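Local coordinates for regulatory protein AsnC (Escherichia coli, PDB 2CG4) that binds DNA as an asparagine-responsive transcription regulator of the Lrp/AsnC family, activating asnA, regulating its own gene and repressing gidA expression post-transcriptionally, at residues I39-R42 against V43-K47; D58-P61 against K62-G65; K80-P83 against S84-K88; A118-H121 against V122-K126. The protein carries 1 engineered substitution. All coordinates share one frame; numbering follows the deposited sequence.

Contact 1: I39-R42 against V43-K47; sequences IHVR and VEKMK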
loop_
_atom_site.group_PDB
_atom_site.type_symbol
_atom_site.label_atom_id
_atom_site.label_comp_id
_atom_site.label_asym_id
_atom_site.label_seq_id
_atom_site.Cartn_x
_atom_site.Cartn_y
_atom_site.Cartn_z
ATOM N N ILE A 39 -31.049 28.215 -34.620
ATOM C CA ILE A 39 -29.656 28.095 -34.200
ATOM C C ILE A 39 -29.257 29.134 -33.153
ATOM O O ILE A 39 -28.646 28.804 -32.139
ATOM C CB ILE A 39 -28.716 28.192 -35.408
ATOM C CG1 ILE A 39 -28.701 26.859 -36.156
ATOM C CG2 ILE A 39 -27.317 28.583 -34.966
ATOM C CD1 ILE A 39 -28.172 26.962 -37.544
ATOM N N HIS A 40 -29.602 30.390 -33.389
ATOM C CA HIS A 40 -29.354 31.411 -32.383
ATOM C C HIS A 40 -30.033 31.047 -31.057
ATOM O O HIS A 40 -29.482 31.270 -29.977
ATOM C CB HIS A 40 -29.824 32.779 -32.882
ATOM C CG HIS A 40 -29.486 33.905 -31.958
ATOM N ND1 HIS A 40 -28.481 34.808 -32.226
ATOM C CD2 HIS A 40 -30.017 34.272 -30.767
ATOM C CE1 HIS A 40 -28.408 35.685 -31.239
ATOM N NE2 HIS A 40 -29.329 35.383 -30.341
ATOM N N VAL A 41 -31.234 30.480 -31.151
ATOM C CA VAL A 41 -32.093 30.295 -29.983
ATOM C C VAL A 41 -31.732 29.004 -29.242
ATOM O O VAL A 41 -31.674 28.982 -28.019
ATOM C CB VAL A 41 -33.602 30.336 -30.375
ATOM C CG1 VAL A 41 -34.448 29.499 -29.426
ATOM C CG2 VAL A 41 -34.101 31.775 -30.399
ATOM N N ARG A 42 -31.476 27.942 -29.997
ATOM C CA ARG A 42 -30.909 26.714 -29.454
ATOM C C ARG A 42 -29.682 26.990 -28.587
ATOM O O ARG A 42 -29.629 26.573 -27.430
ATOM C CB ARG A 42 -30.541 25.752 -30.588
ATOM C CG ARG A 42 -31.718 25.344 -31.459
ATOM C CD ARG A 42 -32.930 24.990 -30.611
ATOM N NE ARG A 42 -33.806 24.035 -31.282
ATOM C CZ ARG A 42 -33.719 22.716 -31.154
ATOM N NH1 ARG A 42 -32.782 22.182 -30.382
ATOM N NH2 ARG A 42 -34.562 21.926 -31.809
ATOM N N VAL A 43 -28.700 27.684 -29.158
ATOM C CA VAL A 43 -27.491 28.090 -28.440
ATOM C C VAL A 43 -27.824 28.854 -27.154
ATOM O O VAL A 43 -27.177 28.662 -26.117
ATOM C CB VAL A 43 -26.560 28.946 -29.349
ATOM C CG1 VAL A 43 -25.553 29.738 -28.525
ATOM C CG2 VAL A 43 -25.852 28.062 -30.373
ATOM N N GLU A 44 -28.841 29.710 -27.225
ATOM C CA GLU A 44 -29.205 30.577 -26.107
ATOM C C GLU A 44 -29.902 29.808 -24.990
ATOM O O GLU A 44 -29.743 30.125 -23.812
ATOM C CB GLU A 44 -30.109 31.714 -26.586
ATOM C CG GLU A 44 -29.740 33.085 -26.034
ATOM C CD GLU A 44 -29.939 33.206 -24.531
ATOM O OE1 GLU A 44 -30.710 34.093 -24.105
ATOM O OE2 GLU A 44 -29.322 32.424 -23.775
ATOM N N LYS A 45 -30.689 28.805 -25.365
ATOM C CA LYS A 45 -31.293 27.913 -24.383
ATOM C C LYS A 45 -30.212 27.111 -23.651
ATOM O O LYS A 45 -30.217 27.037 -22.423
ATOM C CB LYS A 45 -32.312 26.984 -25.048
ATOM C CG LYS A 45 -33.702 27.602 -25.255
ATOM C CD LYS A 45 -34.489 26.806 -26.297
ATOM C CE LYS A 45 -35.721 27.555 -26.793
ATOM N NZ LYS A 45 -36.317 26.911 -28.008
ATOM N N MET A 46 -29.282 26.531 -24.409
ATOM C CA MET A 46 -28.130 25.825 -23.838
ATOM C C MET A 46 -27.260 26.694 -22.926
ATOM O O MET A 46 -26.667 26.187 -21.983
ATOM C CB MET A 46 -27.282 25.190 -24.937
ATOM C CG MET A 46 -28.020 24.123 -25.704
ATOM S SD MET A 46 -26.971 23.147 -26.793
ATOM C CE MET A 46 -27.018 24.115 -28.303
ATOM N N LYS A 47 -27.193 27.994 -23.189
ATOM C CA LYS A 47 -26.507 28.903 -22.270
ATOM C C LYS A 47 -27.233 29.052 -20.932
ATOM O O LYS A 47 -26.603 28.959 -19.877
ATOM C CB LYS A 47 -26.266 30.273 -22.910
ATOM C CG LYS A 47 -25.183 30.275 -23.978
ATOM C CD LYS A 47 -24.859 31.685 -24.442
ATOM C CE LYS A 47 -24.478 31.694 -25.916
ATOM N NZ LYS A 47 -23.997 33.036 -26.387
#

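Contact 2: D58-P61 against K62-G65; sequences DVSP and KQLG. With MG (magnesium ion), chain D.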
loop_
_atom_site.group_PDB
_atom_site.type_symbol
_atom_site.label_atom_id
_atom_site.label_comp_id
_atom_site.label_asym_id
_atom_site.label_seq_id
_atom_site.Cartn_x
_atom_site.Cartn_y
_atom_site.Cartn_z
ATOM N N ASP A 58 -8.629 28.613 -26.329
ATOM C CA ASP A 58 -7.823 27.593 -25.675
ATOM C C ASP A 58 -6.331 27.881 -25.799
ATOM O O ASP A 58 -5.831 28.252 -26.865
ATOM C CB ASP A 58 -8.135 26.206 -26.240
ATOM C CG ASP A 58 -9.517 25.709 -25.853
ATOM O OD1 ASP A 58 -10.120 24.960 -26.648
ATOM O OD2 ASP A 58 -10.002 26.065 -24.758
ATOM N N VAL A 59 -5.630 27.691 -24.691
ATOM C CA VAL A 59 -4.217 28.007 -24.576
ATOM C C VAL A 59 -3.438 26.710 -24.336
ATOM O O VAL A 59 -4.021 25.699 -23.949
ATOM C CB VAL A 59 -4.007 29.025 -23.426
ATOM C CG1 VAL A 59 -2.858 28.621 -22.532
ATOM C CG2 VAL A 59 -3.806 30.425 -23.981
ATOM N N SER A 60 -2.135 26.721 -24.580
ATOM C CA SER A 60 -1.312 25.542 -24.307
ATOM C C SER A 60 -0.259 25.833 -23.257
ATOM O O SER A 60 0.706 26.542 -23.536
ATOM C CB SER A 60 -0.631 25.032 -25.581
ATOM O OG SER A 60 0.508 24.246 -25.265
ATOM N N PRO A 61 -0.434 25.274 -22.045
ATOM C CA PRO A 61 0.380 25.651 -20.891
ATOM C C PRO A 61 1.844 25.298 -21.113
ATOM O O PRO A 61 2.732 25.996 -20.626
ATOM C CB PRO A 61 -0.195 24.792 -19.756
ATOM C CG PRO A 61 -1.545 24.376 -20.228
ATOM C CD PRO A 61 -1.417 24.233 -21.706
ATOM N N LYS A 62 2.070 24.211 -21.844
ATOM C CA LYS A 62 3.401 23.703 -22.144
ATOM C C LYS A 62 4.205 24.694 -22.987
ATOM O O LYS A 62 5.383 24.958 -22.706
ATOM C CB LYS A 62 3.267 22.358 -22.863
ATOM C CG LYS A 62 4.508 21.851 -23.562
ATOM C CD LYS A 62 4.110 20.872 -24.672
ATOM C CE LYS A 62 5.318 20.136 -25.255
ATOM N NZ LYS A 62 4.923 18.886 -25.978
ATOM N N GLN A 63 3.563 25.244 -24.015
ATOM C CA GLN A 63 4.190 26.243 -24.869
ATOM C C GLN A 63 4.302 27.594 -24.164
ATOM O O GLN A 63 4.940 28.525 -24.672
ATOM C CB GLN A 63 3.430 26.381 -26.186
ATOM C CG GLN A 63 4.241 25.958 -27.395
ATOM C CD GLN A 63 4.167 24.470 -27.665
ATOM O OE1 GLN A 63 3.253 23.995 -28.343
ATOM N NE2 GLN A 63 5.132 23.725 -27.140
ATOM N N LEU A 64 3.691 27.686 -22.986
ATOM C CA LEU A 64 3.906 28.812 -22.083
ATOM C C LEU A 64 4.956 28.487 -21.025
ATOM O O LEU A 64 5.222 29.293 -20.128
ATOM C CB LEU A 64 2.593 29.232 -21.428
ATOM C CG LEU A 64 1.634 30.016 -22.328
ATOM C CD1 LEU A 64 0.228 30.046 -21.747
ATOM C CD2 LEU A 64 2.153 31.435 -22.557
ATOM N N GLY A 65 5.550 27.302 -21.138
ATOM C CA GLY A 65 6.660 26.910 -20.277
ATOM C C GLY A 65 6.237 26.274 -18.962
ATOM O O GLY A 65 6.971 26.323 -17.973
HETATM MG MG MG D . -12.087 26.015 -24.048
#

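Contact 3: K80-P83 against S84-K88; sequences KDYP and SALAK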
loop_
_atom_site.group_PDB
_atom_site.type_symbol
_atom_site.label_atom_id
_atom_site.label_comp_id
_atom_site.label_asym_id
_atom_site.label_seq_id
_atom_site.Cartn_x
_atom_site.Cartn_y
_atom_site.Cartn_z
ATOM N N LYS A 80 -13.003 15.494 8.526
ATOM C CA LYS A 80 -13.899 16.651 8.645
ATOM C C LYS A 80 -13.232 17.938 8.167
ATOM O O LYS A 80 -13.881 18.975 8.056
ATOM C CB LYS A 80 -14.396 16.818 10.086
ATOM C CG LYS A 80 -13.286 16.917 11.107
ATOM C CD LYS A 80 -13.691 17.768 12.287
ATOM C CE LYS A 80 -12.462 18.270 13.032
ATOM N NZ LYS A 80 -11.673 17.154 13.634
ATOM N N ASP A 81 -11.936 17.851 7.879
ATOM C CA ASP A 81 -11.099 19.015 7.596
ATOM C C ASP A 81 -11.173 19.449 6.134
ATOM O O ASP A 81 -10.594 20.467 5.758
ATOM C CB ASP A 81 -9.639 18.708 7.964
ATOM C CG ASP A 81 -9.361 18.846 9.455
ATOM O OD1 ASP A 81 -10.176 19.491 10.167
ATOM O OD2 ASP A 81 -8.317 18.313 9.908
ATOM N N TYR A 82 -11.868 18.662 5.315
ATOM C CA TYR A 82 -11.958 18.895 3.871
ATOM C C TYR A 82 -12.403 20.306 3.457
ATOM O O TYR A 82 -11.732 20.954 2.648
ATOM C CB TYR A 82 -12.879 17.861 3.233
ATOM C CG TYR A 82 -13.282 18.182 1.808
ATOM C CD1 TYR A 82 -12.325 18.301 0.797
ATOM C CD2 TYR A 82 -14.623 18.353 1.466
ATOM C CE1 TYR A 82 -12.691 18.588 -0.513
ATOM C CE2 TYR A 82 -14.996 18.640 0.161
ATOM C CZ TYR A 82 -14.024 18.755 -0.819
ATOM O OH TYR A 82 -14.395 19.026 -2.103
ATOM N N PRO A 83 -13.545 20.787 3.990
ATOM C CA PRO A 83 -14.014 22.127 3.618
ATOM C C PRO A 83 -12.994 23.255 3.840
ATOM O O PRO A 83 -12.899 24.164 3.011
ATOM C CB PRO A 83 -15.246 22.320 4.499
ATOM C CG PRO A 83 -15.733 20.937 4.761
ATOM C CD PRO A 83 -14.478 20.129 4.926
ATOM N N SER A 84 -12.229 23.205 4.927
ATOM C CA SER A 84 -11.290 24.295 5.205
ATOM C C SER A 84 -9.964 24.155 4.448
ATOM O O SER A 84 -9.450 25.127 3.901
ATOM C CB SER A 84 -11.063 24.483 6.716
ATOM O OG SER A 84 -10.931 23.242 7.392
ATOM N N ALA A 85 -9.422 22.944 4.401
ATOM C CA ALA A 85 -8.363 22.610 3.440
ATOM C C ALA A 85 -8.666 23.113 2.026
ATOM O O ALA A 85 -7.857 23.821 1.429
ATOM C CB ALA A 85 -8.112 21.104 3.426
ATOM N N LEU A 86 -9.828 22.746 1.496
ATOM C CA LEU A 86 -10.249 23.200 0.168
ATOM C C LEU A 86 -10.248 24.726 0.026
ATOM O O LEU A 86 -9.778 25.262 -0.974
ATOM C CB LEU A 86 -11.629 22.630 -0.182
ATOM C CG LEU A 86 -12.207 22.927 -1.573
ATOM C CD1 LEU A 86 -11.519 22.118 -2.692
ATOM C CD2 LEU A 86 -13.716 22.696 -1.579
ATOM N N ALA A 87 -10.775 25.420 1.029
ATOM C CA ALA A 87 -10.821 26.883 1.029
ATOM C C ALA A 87 -9.431 27.533 0.953
ATOM O O ALA A 87 -9.249 28.545 0.275
ATOM C CB ALA A 87 -11.562 27.367 2.245
ATOM N N LYS A 88 -8.456 26.954 1.651
ATOM C CA LYS A 88 -7.062 27.382 1.545
ATOM C C LYS A 88 -6.436 27.058 0.185
ATOM O O LYS A 88 -5.636 27.842 -0.337
ATOM C CB LYS A 88 -6.207 26.740 2.638
ATOM C CG LYS A 88 -6.851 26.641 3.994
ATOM C CD LYS A 88 -6.198 27.556 4.997
ATOM C CE LYS A 88 -6.916 27.476 6.338
ATOM N NZ LYS A 88 -6.241 26.541 7.277
#

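Contact 4: A118-H121 against V122-K126; sequences ALQH and VLINK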
loop_
_atom_site.group_PDB
_atom_site.type_symbol
_atom_site.label_atom_id
_atom_site.label_comp_id
_atom_site.label_asym_id
_atom_site.label_seq_id
_atom_site.Cartn_x
_atom_site.Cartn_y
_atom_site.Cartn_z
ATOM N N ALA A 118 10.160 25.547 -8.950
ATOM C CA ALA A 118 8.823 26.089 -8.692
ATOM C C ALA A 118 7.890 25.133 -7.942
ATOM O O ALA A 118 7.308 25.510 -6.926
ATOM C CB ALA A 118 8.174 26.549 -10.002
ATOM N N LEU A 119 7.737 23.908 -8.441
ATOM C CA LEU A 119 6.893 22.908 -7.762
ATOM C C LEU A 119 7.298 22.682 -6.313
ATOM O O LEU A 119 6.447 22.529 -5.451
ATOM C CB LEU A 119 6.892 21.564 -8.504
ATOM C CG LEU A 119 6.105 20.433 -7.819
ATOM C CD1 LEU A 119 4.594 20.621 -7.981
ATOM C CD2 LEU A 119 6.525 19.063 -8.330
ATOM N N GLN A 120 8.601 22.644 -6.062
ATOM C CA GLN A 120 9.134 22.463 -4.727
ATOM C C GLN A 120 8.746 23.622 -3.799
ATOM O O GLN A 120 8.417 23.401 -2.639
ATOM C CB GLN A 120 10.656 22.309 -4.800
ATOM C CG GLN A 120 11.367 22.379 -3.466
ATOM C CD GLN A 120 11.958 23.747 -3.192
ATOM O OE1 GLN A 120 12.612 24.329 -4.053
ATOM N NE2 GLN A 120 11.721 24.270 -1.992
ATOM N N HIS A 121 8.784 24.849 -4.318
ATOM C CA HIS A 121 8.417 26.040 -3.544
ATOM C C HIS A 121 6.928 26.053 -3.189
ATOM O O HIS A 121 6.565 26.339 -2.049
ATOM C CB HIS A 121 8.804 27.330 -4.293
ATOM C CG HIS A 121 8.332 28.587 -3.619
ATOM N ND1 HIS A 121 9.023 29.185 -2.587
ATOM C CD2 HIS A 121 7.225 29.346 -3.817
ATOM C CE1 HIS A 121 8.364 30.257 -2.179
ATOM N NE2 HIS A 121 7.270 30.377 -2.910
ATOM N N VAL A 122 6.076 25.736 -4.161
ATOM C CA VAL A 122 4.632 25.599 -3.911
ATOM C C VAL A 122 4.282 24.505 -2.887
ATOM O O VAL A 122 3.637 24.789 -1.878
ATOM C CB VAL A 122 3.829 25.371 -5.221
ATOM C CG1 VAL A 122 2.344 25.225 -4.924
ATOM C CG2 VAL A 122 4.068 26.515 -6.200
ATOM N N LEU A 123 4.705 23.264 -3.134
ATOM C CA LEU A 123 4.512 22.189 -2.148
ATOM C C LEU A 123 4.841 22.627 -0.725
ATOM O O LEU A 123 4.003 22.525 0.173
ATOM C CB LEU A 123 5.344 20.960 -2.497
ATOM C CG LEU A 123 4.564 19.880 -3.231
ATOM C CD1 LEU A 123 5.472 18.714 -3.554
ATOM C CD2 LEU A 123 3.351 19.444 -2.403
ATOM N N ILE A 124 6.069 23.104 -0.531
ATOM C CA ILE A 124 6.601 23.351 0.801
ATOM C C ILE A 124 5.961 24.585 1.429
ATOM O O ILE A 124 5.561 24.565 2.588
ATOM C CB ILE A 124 8.144 23.470 0.777
ATOM C CG1 ILE A 124 8.768 22.177 0.230
ATOM C CG2 ILE A 124 8.685 23.755 2.173
ATOM C CD1 ILE A 124 10.292 22.181 0.169
ATOM N N ASN A 125 5.826 25.646 0.639
ATOM C CA ASN A 125 5.508 26.961 1.177
ATOM C C ASN A 125 4.046 27.370 1.041
ATOM O O ASN A 125 3.568 28.205 1.812
ATOM C CB ASN A 125 6.419 28.018 0.562
ATOM C CG ASN A 125 7.857 27.848 0.988
ATOM O OD1 ASN A 125 8.165 27.805 2.181
ATOM N ND2 ASN A 125 8.746 27.729 0.015
ATOM N N LYS A 126 3.337 26.784 0.078
ATOM C CA LYS A 126 1.935 27.138 -0.139
ATOM C C LYS A 126 0.961 26.019 0.215
ATOM O O LYS A 126 -0.069 26.265 0.852
ATOM C CB LYS A 126 1.705 27.615 -1.576
ATOM C CG LYS A 126 2.418 28.919 -1.917
ATOM C CD LYS A 126 2.332 29.210 -3.410
ATOM C CE LYS A 126 3.095 30.468 -3.795
ATOM N NZ LYS A 126 2.589 31.046 -5.073
#

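Contact 1: I39-R42 against V43-K47
K45 reaches back along the helix to V41, one turn earlier, and its chain can be followed atom by atom. CB lies 3.6 Å from V41 O and equally far from R42 O. With CG anti to its own carbonyl carbon (chi1 -83°), the chain heads back down the helix, and CG passes V41 O. Beyond that point the lysine stays extended, and CD brings it to the valine side chain. CE then lies 3.5 Å from V41 CG1, and NZ ends no farther from that same methyl, the two side chains crossing at a slant. Across the segments the nearest neighbour of NZ is this methyl, so the contact is one of the lysine's end lying across a methyl branch.

Residues 39 to 47 lie on helix 36-49, the last helix of the N-terminal helix-turn-helix domain, and most of them fall within the predicted DNA-binding motif. Regular i to i+4 bonds carry the backbone: K45 N donates to V41 O over 2.8 Å, and M46 N to R42 O nearly straight, at 176°. Over the carbonyl of R42 also lie CG and CE of M46, the thioether chain curling back at chi3 so that CE rests 3.7 Å from R42 O. V43 CG2 packs likewise on I39 O. I39 and V43 face inward against helices 8-19 and 25-32, whereas the R42 guanidinium group is held by salt bridges to D7 and D10.

Contact 2: D58-P61 against K62-G65
S60 meets the turn that follows it through both its hydroxyl and its carbonyl, in bonds that are all weak. S60 OG stands anti to the backbone N (chi1 158°), which carries it forward along the chain to take the N-H of Q63; this bond is fairly straight at 165° but long, 3.4 Å from Q63 N to S60 OG. The N-H of L64 is shared between two carbonyls, with L64 N 3.2 Å from S60 O and 3.1 Å from P61 O, and it points squarely at neither. Firmer is the closure of the type I turn from K62 to G65, where G65 N lies 2.8 Å from K62 O. G65 itself has a positive phi (87°), at which a beta carbon would press on the carbonyl oxygen of L64.

At the other end, D58 OD2 binds the magnesium ion at 2.2 Å. The metal is also held by D58 OD2 of a second subunit, so it probably offsets the repulsion of two facing carboxylates, while D58 OD1 forms a salt bridge with R56 of that subunit.

Packing across the turn is slight. L64 turns back so that CD1 meets V59 CG1 at 3.5 Å, the two side chains crossing at about a right angle. Further out, V59 packs on M18 and L64 on I150, both of the second subunit. Residues 58 to 65 lead from the end of strand 52-59, which pairs antiparallel with a strand of the second subunit, into the loop before strand 68-76, the first strand of the ligand-binding domain's sheet.

Contact 3: K80-P83 against S84-K88
The side chains of Y82 and L86 both leave the helix with CG opposite the backbone N (chi1 167° and -176°), so the two run alongside each other in the same direction. L86 CD2 approaches the phenol end of the ring obliquely, 4.0 Å from Y82 CZ and 3.8 Å from Y82 OH. S84 differs: its hydroxyl sits between backbone N and carbonyl carbon (chi1 42°), which turns OG back to 3.2 Å from D81 O, although E132 OE1 also bonds this hydroxyl.

D81 O also receives backbone N-H groups from the first turn of the helix: that of A85 over 3.1 Å and, weakly, that of S84. This helix, 82-90, is the first in the βαββαβ fold of the Lrp/AsnC ligand-binding domain, and it packs through A85 and Y82 on strands of the antiparallel sheet. The Y82 side chain comes within about 6 Å of a bound asparagine, and its ring meets that of Y100, a residue of the asparagine pocket.

Further along, L86 N donates to Y82 O at 2.9 Å and A87 N to P83 O. Y82 OH is hydrogen-bonded to Q143 of a second subunit, whose P145 packs against both Y82 and L86.

Contact 4: A118-H121 against V122-K126
L119 and L123 lie one above the other on the buried side of helix 116-127, while H121 and N125 meet on its exposed side, and the two faces are built differently. On the inner face the fit is close against the backbone: L123 CB lies 3.5 Å from L119 O, the carbonyl that also accepts the N-H of L123, and V122 CG2 sits at the same distance from A118 O. Q120 and I124 stand to one side of this core. I124 CG1 presses to 3.1 Å from Q120 O, and the two side chains cross at a slant, I124 CD1 lying 3.8 Å from Q120 CG.

The outer face has a looser, polar character. N125 CB lies over one face of the H121 imidazole as a CH-pi contact, 4.2 Å from the ring centroid and 17° off the normal. H121 has CG opposite its backbone N (chi1 174°), a setting that swings the ring forward over the next turn, and the amide plane is inclined 52° to it. The amide also returns a weak bond, N125 ND2 to H121 O at 3.3 Å, beside the ordinary one from N125 N. Nearby K126 extends to a salt bridge with E94.

A wider, pi-type turn covers 123-126. This is the second helix of the βαββαβ ligand-binding fold: L119 packs on the antiparallel sheet and on L142 of a neighbouring subunit, and L123 touches a bound asparagine and packs on Y100 of another subunit, consistent with an effector site shared between chains.

In the fold
The four contacts follow one another along the chain from the DNA-binding end to the effector-binding end. Contact 1, in the helix-turn-helix domain, is centred about 44 Å from contact 4, across the chain's centre. Contact 2 lies between, its centre about 31 Å from that of contact 1 and 21 Å from that of contact 4, with magnesium at the subunit interface. Contacts 3 and 4 belong to the two helices of the ligand-binding domain; their centres are about 19 Å apart and their nearest atoms about 6 Å. Each comes near a bound asparagine: the Y82 side chain to about 6 Å, that of L123 to about 4 Å. Contacts 2 and 3 both touch the second subunit.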